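Local coordinates for putative sortase (Streptococcus pneumoniae, PDB 2W1K), which probably acts as a class C sortase, a cysteine transpeptidase that joins pilin subunits covalently during assembly of the pneumococcal pilus, at residues 153-158 with 182-187. Numbering follows the deposited sequence.
Sequences ILPSEW and NKRLLV
Pro155 covers one face of the Arg184 guanidinium, its ring crossing the arginine chain at about a right angle; Pro155 CG lies 3.4 Å above the plane and over its centre. The arginine chain bends at chi2 (-74°), which swings CD out of the extended line. In the plane of the group, NH1 turns back to its own strand and donates to Lys183 O (2.8 Å), reaching that carbonyl from above its plane; NH1 also bonds Phe181 O, and NH2 forms a salt bridge with Asp43. Ile153 and Arg184 form an antiparallel hydrogen-bonded pair, Ile153 N to Arg184 O and Arg184 N to Ile153 O both measuring 2.8 Å. This bridge joins the end of strand 141-153 to the start of strand 183-196, neighbours in the sortase beta-barrel. Leu186 CD1 and CD2 meet Ile153 CD1 and CG2, each at 4.0 Å, the side chains crossing at about a right angle. Beyond the bridge the chain leaves the sheet through a type I turn, Leu154 to Glu157, and Glu157 OE1 accepts the Leu154 N-H (3.0 Å). Several bonds thus fix the guanidinium's rotation, and the Asp43 salt bridge balances its charge, consistent with its place in a buried residue.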
loop_
_atom_site.group_PDB
_atom_site.type_symbol
_atom_site.label_atom_id
_atom_site.label_comp_id
_atom_site.label_asym_id
_atom_site.label_seq_id
_atom_site.Cartn_x
_atom_site.Cartn_y
_atom_site.Cartn_z
ATOM N N ILE A 153 -9.978 -11.376 -9.677
ATOM C CA ILE A 153 -9.184 -11.814 -10.848
ATOM C C ILE A 153 -8.555 -13.157 -10.597
ATOM O O ILE A 153 -8.539 -13.585 -9.444
ATOM C CB ILE A 153 -8.120 -10.750 -11.237
ATOM C CG1 ILE A 153 -6.942 -10.744 -10.191
ATOM C CG2 ILE A 153 -8.851 -9.396 -11.513
ATOM C CD1 ILE A 153 -5.747 -9.939 -10.647
ATOM N N LEU A 154 -7.998 -13.789 -11.636
ATOM C CA LEU A 154 -7.184 -15.015 -11.473
ATOM C C LEU A 154 -5.738 -14.603 -11.186
ATOM O O LEU A 154 -5.287 -13.585 -11.740
ATOM C CB LEU A 154 -7.200 -15.843 -12.800
ATOM C CG LEU A 154 -8.554 -16.424 -13.269
ATOM C CD1 LEU A 154 -8.346 -17.561 -14.342
ATOM C CD2 LEU A 154 -9.298 -16.929 -12.050
ATOM N N PRO A 155 -5.000 -15.363 -10.342
ATOM C CA PRO A 155 -3.603 -15.041 -10.032
ATOM C C PRO A 155 -2.675 -14.911 -11.274
ATOM O O PRO A 155 -1.669 -14.222 -11.220
ATOM C CB PRO A 155 -3.133 -16.251 -9.274
ATOM C CG PRO A 155 -4.311 -16.886 -8.751
ATOM C CD PRO A 155 -5.463 -16.558 -9.612
ATOM N N SER A 156 -2.983 -15.587 -12.374
ATOM C CA SER A 156 -2.129 -15.521 -13.555
ATOM C C SER A 156 -2.379 -14.258 -14.364
ATOM O O SER A 156 -1.639 -13.951 -15.342
ATOM C CB SER A 156 -2.486 -16.725 -14.433
ATOM O OG SER A 156 -3.898 -16.721 -14.712
ATOM N N GLU A 157 -3.452 -13.552 -14.000
ATOM C CA GLU A 157 -3.865 -12.368 -14.734
ATOM C C GLU A 157 -3.216 -11.071 -14.274
ATOM O O GLU A 157 -3.900 -10.054 -14.115
ATOM C CB GLU A 157 -5.387 -12.212 -14.718
ATOM C CG GLU A 157 -6.034 -13.175 -15.620
ATOM C CD GLU A 157 -7.521 -13.195 -15.442
ATOM O OE1 GLU A 157 -8.004 -12.726 -14.392
ATOM O OE2 GLU A 157 -8.217 -13.723 -16.340
ATOM N N TRP A 158 -1.886 -11.116 -14.196
ATOM C CA TRP A 158 -1.040 -10.013 -13.753
ATOM C C TRP A 158 -1.261 -8.707 -14.527
ATOM O O TRP A 158 -1.154 -7.630 -13.932
ATOM C CB TRP A 158 0.429 -10.456 -13.728
ATOM C CG TRP A 158 1.021 -10.656 -15.098
ATOM C CD1 TRP A 158 1.216 -11.857 -15.769
ATOM C CD2 TRP A 158 1.516 -9.618 -15.989
ATOM N NE1 TRP A 158 1.797 -11.622 -17.015
ATOM C CE2 TRP A 158 1.987 -10.266 -17.173
ATOM C CE3 TRP A 158 1.590 -8.217 -15.901
ATOM C CZ2 TRP A 158 2.529 -9.550 -18.249
ATOM C CZ3 TRP A 158 2.076 -7.519 -16.963
ATOM C CH2 TRP A 158 2.570 -8.178 -18.128
ATOM N N ASN A 182 -8.206 -19.321 -4.406
ATOM C CA ASN A 182 -7.705 -19.560 -5.677
ATOM C C ASN A 182 -7.926 -18.350 -6.591
ATOM O O ASN A 182 -7.581 -18.359 -7.786
ATOM C CB ASN A 182 -8.337 -20.835 -6.224
ATOM C CG ASN A 182 -9.803 -20.715 -6.482
ATOM O OD1 ASN A 182 -10.611 -20.211 -5.655
ATOM N ND2 ASN A 182 -10.201 -21.266 -7.635
ATOM N N LYS A 183 -8.480 -17.296 -6.012
ATOM C CA LYS A 183 -8.666 -16.027 -6.751
ATOM C C LYS A 183 -8.033 -14.836 -6.027
ATOM O O LYS A 183 -7.398 -14.984 -4.976
ATOM C CB LYS A 183 -10.167 -15.825 -7.075
ATOM C CG LYS A 183 -10.625 -16.973 -7.987
ATOM C CD LYS A 183 -12.022 -16.818 -8.465
ATOM C CE LYS A 183 -12.349 -17.879 -9.500
ATOM N NZ LYS A 183 -13.840 -17.866 -9.740
ATOM N N ARG A 184 -8.116 -13.652 -6.630
ATOM C CA ARG A 184 -7.547 -12.487 -5.933
ATOM C C ARG A 184 -8.645 -11.466 -5.939
ATOM O O ARG A 184 -9.196 -11.160 -7.001
ATOM C CB ARG A 184 -6.319 -11.952 -6.622
ATOM C CG ARG A 184 -5.291 -12.990 -6.923
ATOM C CD ARG A 184 -4.605 -13.356 -5.601
ATOM N NE ARG A 184 -3.592 -14.365 -5.819
ATOM C CZ ARG A 184 -3.741 -15.680 -5.531
ATOM N NH1 ARG A 184 -4.886 -16.197 -5.019
ATOM N NH2 ARG A 184 -2.732 -16.479 -5.748
ATOM N N LEU A 185 -8.978 -10.978 -4.755
ATOM C CA LEU A 185 -9.823 -9.790 -4.615
ATOM C C LEU A 185 -9.049 -8.431 -4.771
ATOM O O LEU A 185 -8.072 -8.122 -4.062
ATOM C CB LEU A 185 -10.616 -9.845 -3.301
ATOM C CG LEU A 185 -11.468 -8.602 -2.928
ATOM C CD1 LEU A 185 -12.489 -8.269 -4.003
ATOM C CD2 LEU A 185 -12.164 -8.800 -1.602
ATOM N N LEU A 186 -9.513 -7.607 -5.677
ATOM C CA LEU A 186 -8.935 -6.260 -5.813
ATOM C C LEU A 186 -9.931 -5.220 -5.369
ATOM O O LEU A 186 -10.997 -5.162 -5.901
ATOM C CB LEU A 186 -8.633 -5.960 -7.276
ATOM C CG LEU A 186 -7.344 -6.395 -7.977
ATOM C CD1 LEU A 186 -6.718 -7.702 -7.525
ATOM C CD2 LEU A 186 -7.384 -6.263 -9.527
ATOM N N VAL A 187 -9.521 -4.316 -4.489
ATOM C CA VAL A 187 -10.316 -3.192 -4.108
ATOM C C VAL A 187 -9.540 -1.901 -4.524
ATOM O O VAL A 187 -8.425 -1.651 -4.061
ATOM C CB VAL A 187 -10.556 -3.224 -2.537
ATOM C CG1 VAL A 187 -11.517 -2.138 -2.166
ATOM C CG2 VAL A 187 -11.125 -4.632 -2.041
#